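Local coordinates for SusD superfamily protein (Bacteroides vulgatus, PDB 3MYV) that probably binds polysaccharide at the outer membrane of a gut bacterium, at residues A[162-165]-A[166-170]; A[172-175]-A[176-180]. All coordinates share one frame; numbering follows the deposited sequence.

Contact 1: residues A[162-165]-A[166-170]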
loop_
_atom_site.group_PDB
_atom_site.type_symbol
_atom_site.label_atom_id
_atom_site.label_comp_id
_atom_site.label_asym_id
_atom_site.label_seq_id
_atom_site.Cartn_x
_atom_site.Cartn_y
_atom_site.Cartn_z
ATOM N N GLN A 162 3.372 -14.512 -13.921
ATOM C CA GLN A 162 2.841 -13.830 -15.120
ATOM C C GLN A 162 2.374 -12.402 -14.844
ATOM O O GLN A 162 2.604 -11.495 -15.667
ATOM C CB GLN A 162 1.694 -14.626 -15.735
ATOM C CG GLN A 162 2.187 -15.878 -16.475
ATOM C CD GLN A 162 1.071 -16.829 -16.889
ATOM O OE1 GLN A 162 0.068 -17.015 -16.186
ATOM N NE2 GLN A 162 1.248 -17.433 -18.046
ATOM N N ALA A 163 1.751 -12.190 -13.686
ATOM C CA ALA A 163 1.290 -10.840 -13.307
ATOM C C ALA A 163 2.463 -9.883 -13.072
ATOM O O ALA A 163 2.479 -8.756 -13.586
ATOM C CB ALA A 163 0.414 -10.915 -12.118
ATOM N N TYR A 164 3.456 -10.335 -12.315
ATOM C CA TYR A 164 4.679 -9.529 -12.125
ATOM C C TYR A 164 5.394 -9.173 -13.425
ATOM O O TYR A 164 5.831 -8.015 -13.610
ATOM C CB TYR A 164 5.654 -10.217 -11.145
ATOM C CG TYR A 164 5.387 -9.895 -9.677
ATOM C CD1 TYR A 164 5.963 -8.775 -9.061
ATOM C CD2 TYR A 164 4.565 -10.718 -8.901
ATOM C CE1 TYR A 164 5.709 -8.480 -7.733
ATOM C CE2 TYR A 164 4.325 -10.442 -7.566
ATOM C CZ TYR A 164 4.904 -9.324 -6.989
ATOM O OH TYR A 164 4.677 -9.087 -5.655
ATOM N N ASP A 165 5.533 -10.143 -14.329
ATOM C CA ASP A 165 6.162 -9.873 -15.623
ATOM C C ASP A 165 5.474 -8.686 -16.316
ATOM O O ASP A 165 6.130 -7.736 -16.765
ATOM C CB ASP A 165 6.139 -11.110 -16.527
ATOM C CG ASP A 165 7.072 -12.223 -16.046
ATOM O OD1 ASP A 165 7.826 -12.043 -15.067
ATOM O OD2 ASP A 165 7.045 -13.299 -16.661
ATOM N N PHE A 166 4.147 -8.720 -16.341
ATOM C CA PHE A 166 3.357 -7.661 -16.937
ATOM C C PHE A 166 3.435 -6.329 -16.178
ATOM O O PHE A 166 3.593 -5.265 -16.789
ATOM C CB PHE A 166 1.876 -8.079 -17.028
ATOM C CG PHE A 166 0.952 -6.939 -17.342
ATOM C CD1 PHE A 166 0.913 -6.406 -18.620
ATOM C CD2 PHE A 166 0.123 -6.419 -16.375
ATOM C CE1 PHE A 166 0.094 -5.335 -18.922
ATOM C CE2 PHE A 166 -0.734 -5.357 -16.674
ATOM C CZ PHE A 166 -0.749 -4.823 -17.944
ATOM N N ILE A 167 3.271 -6.389 -14.865
ATOM C CA ILE A 167 3.317 -5.207 -14.014
ATOM C C ILE A 167 4.647 -4.455 -14.170
ATOM O O ILE A 167 4.674 -3.226 -14.330
ATOM C CB ILE A 167 3.072 -5.604 -12.521
ATOM C CG1 ILE A 167 1.612 -6.006 -12.307
ATOM C CG2 ILE A 167 3.435 -4.470 -11.583
ATOM C CD1 ILE A 167 1.406 -7.006 -11.102
ATOM N N ILE A 168 5.754 -5.185 -14.143
ATOM C CA ILE A 168 7.071 -4.538 -14.199
ATOM C C ILE A 168 7.333 -3.888 -15.571
ATOM O O ILE A 168 7.756 -2.722 -15.656
ATOM C CB ILE A 168 8.190 -5.515 -13.782
ATOM C CG1 ILE A 168 8.096 -5.774 -12.254
ATOM C CG2 ILE A 168 9.572 -4.940 -14.171
ATOM C CD1 ILE A 168 8.757 -7.084 -11.777
ATOM N N GLU A 169 7.030 -4.615 -16.640
ATOM C CA GLU A 169 7.195 -4.114 -18.014
ATOM C C GLU A 169 6.336 -2.881 -18.240
ATOM O O GLU A 169 6.763 -1.920 -18.879
ATOM C CB GLU A 169 6.799 -5.169 -19.043
ATOM C CG GLU A 169 7.909 -6.069 -19.492
ATOM C CD GLU A 169 7.460 -7.090 -20.553
ATOM O OE1 GLU A 169 6.563 -6.772 -21.384
ATOM O OE2 GLU A 169 8.008 -8.217 -20.531
ATOM N N THR A 170 5.112 -2.943 -17.743
ATOM C CA THR A 170 4.181 -1.830 -17.844
ATOM C C THR A 170 4.701 -0.582 -17.135
ATOM O O THR A 170 4.699 0.520 -17.693
ATOM C CB THR A 170 2.828 -2.237 -17.273
ATOM O OG1 THR A 170 2.314 -3.296 -18.065
ATOM C CG2 THR A 170 1.864 -1.068 -17.298
#
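Ala-163 and Ile-167, like Tyr-164 and Ile-168, sit one turn apart on helix 160-177, a continuous alpha-helix in the helical, TPR-like part of this SusD-family protein. Four i to i+4 backbone bonds link 162-165 to 166-170. The shortest, from Ile-167 N to Ala-163 O, measures 2.8 Å; Ile-168 N reaches Tyr-164 O at 2.9 Å. Their neighbours, Phe-166 N to Gln-162 O and Glu-169 N to Asp-165 O, are longer.

The apolar pairs follow the same spacing. In Ile-167, CG1 stands beside the backbone N (chi1 -71°), which lays the chain back along the helix toward Ala-163, so that CD1 comes to 4.2 Å from Ala-163 CB and also rests against that residue's carbonyl. Ile-168 adopts much the same shape, and its CD1 meets the Tyr-164 ring at the edge, near the ring plane, 4.2 Å from CD1 of Tyr-164. Outside the turn, helix 189-202 receives both isoleucines on Ile-199, while Tyr-164 meets the rings of His-203 and Tyr-132. Ala-163 and Phe-166 instead touch helix 103-128, at Thr-125 and Ile-117. The turn is thus wedged between two helices, with Asp-165 and Glu-169 on an exposed flank, their carboxylates not in contact.

One polar side-chain bond within the helix comes from Thr-170, a buried residue whose hydroxyl turns back to the preceding turn; Gln-162 OE1 bonds instead to Thr-159 N. Phe-166 O accepts two bonds, from Thr-170 N at 2.9 Å and from Thr-170 OG1, the donors arriving from opposite faces of the carbonyl plane. The same OG1 lies over one face of the Phe-166 ring, offset toward its rim, while its bond to Phe-166 O spans 2.7 Å.

Contact 2: residues A[172-175]-A[176-180]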
loop_
_atom_site.group_PDB
_atom_site.type_symbol
_atom_site.label_atom_id
_atom_site.label_comp_id
_atom_site.label_asym_id
_atom_site.label_seq_id
_atom_site.Cartn_x
_atom_site.Cartn_y
_atom_site.Cartn_z
ATOM N N GLU A 172 7.884 0.023 -16.104
ATOM C CA GLU A 172 9.138 0.479 -16.703
ATOM C C GLU A 172 8.836 1.381 -17.917
ATOM O O GLU A 172 9.417 2.459 -18.054
ATOM C CB GLU A 172 10.048 -0.709 -17.094
ATOM C CG GLU A 172 10.582 -1.464 -15.887
ATOM C CD GLU A 172 11.302 -2.763 -16.258
ATOM O OE1 GLU A 172 11.054 -3.304 -17.352
ATOM O OE2 GLU A 172 12.105 -3.253 -15.440
ATOM N N GLU A 173 7.881 0.978 -18.753
ATOM C CA GLU A 173 7.482 1.818 -19.876
ATOM C C GLU A 173 6.776 3.113 -19.428
ATOM O O GLU A 173 7.079 4.198 -19.951
ATOM C CB GLU A 173 6.651 1.034 -20.888
ATOM C CG GLU A 173 6.307 1.859 -22.092
ATOM C CD GLU A 173 5.477 1.141 -23.131
ATOM O OE1 GLU A 173 5.262 -0.094 -23.009
ATOM O OE2 GLU A 173 5.042 1.840 -24.071
ATOM N N ALA A 174 5.861 3.004 -18.471
ATOM C CA ALA A 174 5.131 4.163 -17.933
ATOM C C ALA A 174 6.081 5.281 -17.498
ATOM O O ALA A 174 5.885 6.466 -17.832
ATOM C CB ALA A 174 4.231 3.745 -16.754
ATOM N N VAL A 175 7.106 4.894 -16.744
ATOM C CA VAL A 175 8.096 5.832 -16.235
ATOM C C VAL A 175 8.706 6.620 -17.390
ATOM O O VAL A 175 8.907 7.826 -17.272
ATOM C CB VAL A 175 9.189 5.118 -15.391
ATOM C CG1 VAL A 175 10.424 6.072 -15.165
ATOM C CG2 VAL A 175 8.612 4.652 -14.031
ATOM N N THR A 176 8.989 5.960 -18.521
ATOM C CA THR A 176 9.645 6.669 -19.613
ATOM C C THR A 176 8.707 7.705 -20.234
ATOM O O THR A 176 9.180 8.658 -20.823
ATOM C CB THR A 176 10.180 5.723 -20.733
ATOM O OG1 THR A 176 9.086 5.123 -21.431
ATOM C CG2 THR A 176 11.118 4.629 -20.143
ATOM N N LEU A 177 7.394 7.502 -20.127
ATOM C CA LEU A 177 6.403 8.421 -20.714
ATOM C C LEU A 177 5.950 9.582 -19.824
ATOM O O LEU A 177 5.409 10.558 -20.328
ATOM C CB LEU A 177 5.144 7.646 -21.106
ATOM C CG LEU A 177 5.349 6.541 -22.142
ATOM C CD1 LEU A 177 4.026 5.853 -22.425
ATOM C CD2 LEU A 177 5.984 7.130 -23.394
HETATM N N MSE A 178 6.124 9.453 -18.512
HETATM C CA MSE A 178 5.479 10.342 -17.538
HETATM C C MSE A 178 6.220 11.651 -17.234
HETATM O O MSE A 178 7.434 11.758 -17.398
HETATM C CB MSE A 178 5.229 9.560 -16.235
HETATM C CG MSE A 178 4.074 8.571 -16.360
HETATM SE SE MSE A 178 3.943 7.435 -14.839
HETATM C CE MSE A 178 2.977 8.720 -13.744
ATOM N N SER A 179 5.457 12.630 -16.774
ATOM C CA SER A 179 5.978 13.920 -16.392
ATOM C C SER A 179 6.445 13.921 -14.949
ATOM O O SER A 179 5.854 13.262 -14.103
ATOM C CB SER A 179 4.905 15.000 -16.559
ATOM O OG SER A 179 5.344 16.202 -15.964
ATOM N N GLU A 180 7.499 14.680 -14.671
ATOM C CA GLU A 180 7.973 14.878 -13.298
ATOM C C GLU A 180 7.179 15.911 -12.536
ATOM O O GLU A 180 7.289 15.971 -11.308
ATOM C CB GLU A 180 9.451 15.267 -13.286
ATOM C CG GLU A 180 10.319 14.125 -13.760
ATOM C CD GLU A 180 11.780 14.355 -13.543
ATOM O OE1 GLU A 180 12.201 15.544 -13.628
ATOM O OE2 GLU A 180 12.484 13.331 -13.299
HETATM O O HOH W 1 9.470 10.617 -18.610
#
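Thr-176 OG1 turns back on Glu-173 O in the C-terminal turn of helix 160-177, part of the helical, TPR-like portion of the SusD-family fold, where i to i+3 bonds appear. The bond is short, 2.7 Å from OG1 to O, and lies in the carbonyl plane on a lone pair. With chi1 at 68° the hydroxyl is placed between the backbone N and the carbonyl carbon, which brings it back to the carbonyl of Glu-173, three residues earlier, and sets CG2 near Glu-172 O. Glu-173 O also takes weak bonds from Thr-176 N and Leu-177 N, so three donors of the last turn converge on one oxygen.

The next carbonyl shows the tightening of the helix. Leu-177 N bonds to Ala-174 O at 2.9 Å, an i to i+3 link with the donor well above the carbonyl plane, and Met-178 N adds a weak bond to the same oxygen. Met-178, a selenomethionine, is the first residue to leave helical backbone angles. Its CG packs against Ala-174 O, and the chain then bends at chi3 (82°), with SE resting 4.2 Å from Ala-174 CB.

Further out, two helices cover this end. Met-178 touches Ala-115 of helix 103-128 and Ala-192 of helix 189-202, so its buried side chain lies against both. Ala-174 leans on Met-114, and Val-175 on Lys-189 and Arg-193. Glu-172 OE2 and Tyr-200 OH share a hydrogen bond that ties the helix to 189-202. Ser-179 is backbone-bonded to Lys-189, the first residue of that helix. A water at the helix end probably bridges two carbonyls, 3.1 Å from Val-175 O and 2.6 Å from Met-178 O.

In the fold
Contacts 1 and 2 follow one another along helix 160-177, their centres about 15 Å apart, and no other touch joins them. Contact 1 is a regular turn within the helix body; contact 2 is where the same helix ends and the chain turns into the loop leading to helix 189-202. Both lean on the same two neighbours, helices 103-128 and 189-202. Met-114 of the first is shared, touching Thr-170 in contact 1 and Ala-174 in contact 2, and Tyr-200 of the second meets Ile-168 and Glu-172. The centres lie about 18 and 20 Å from the centre of the chain, and neither contact supplies a residue to the sodium site, which includes Asn-254 and Asp-258.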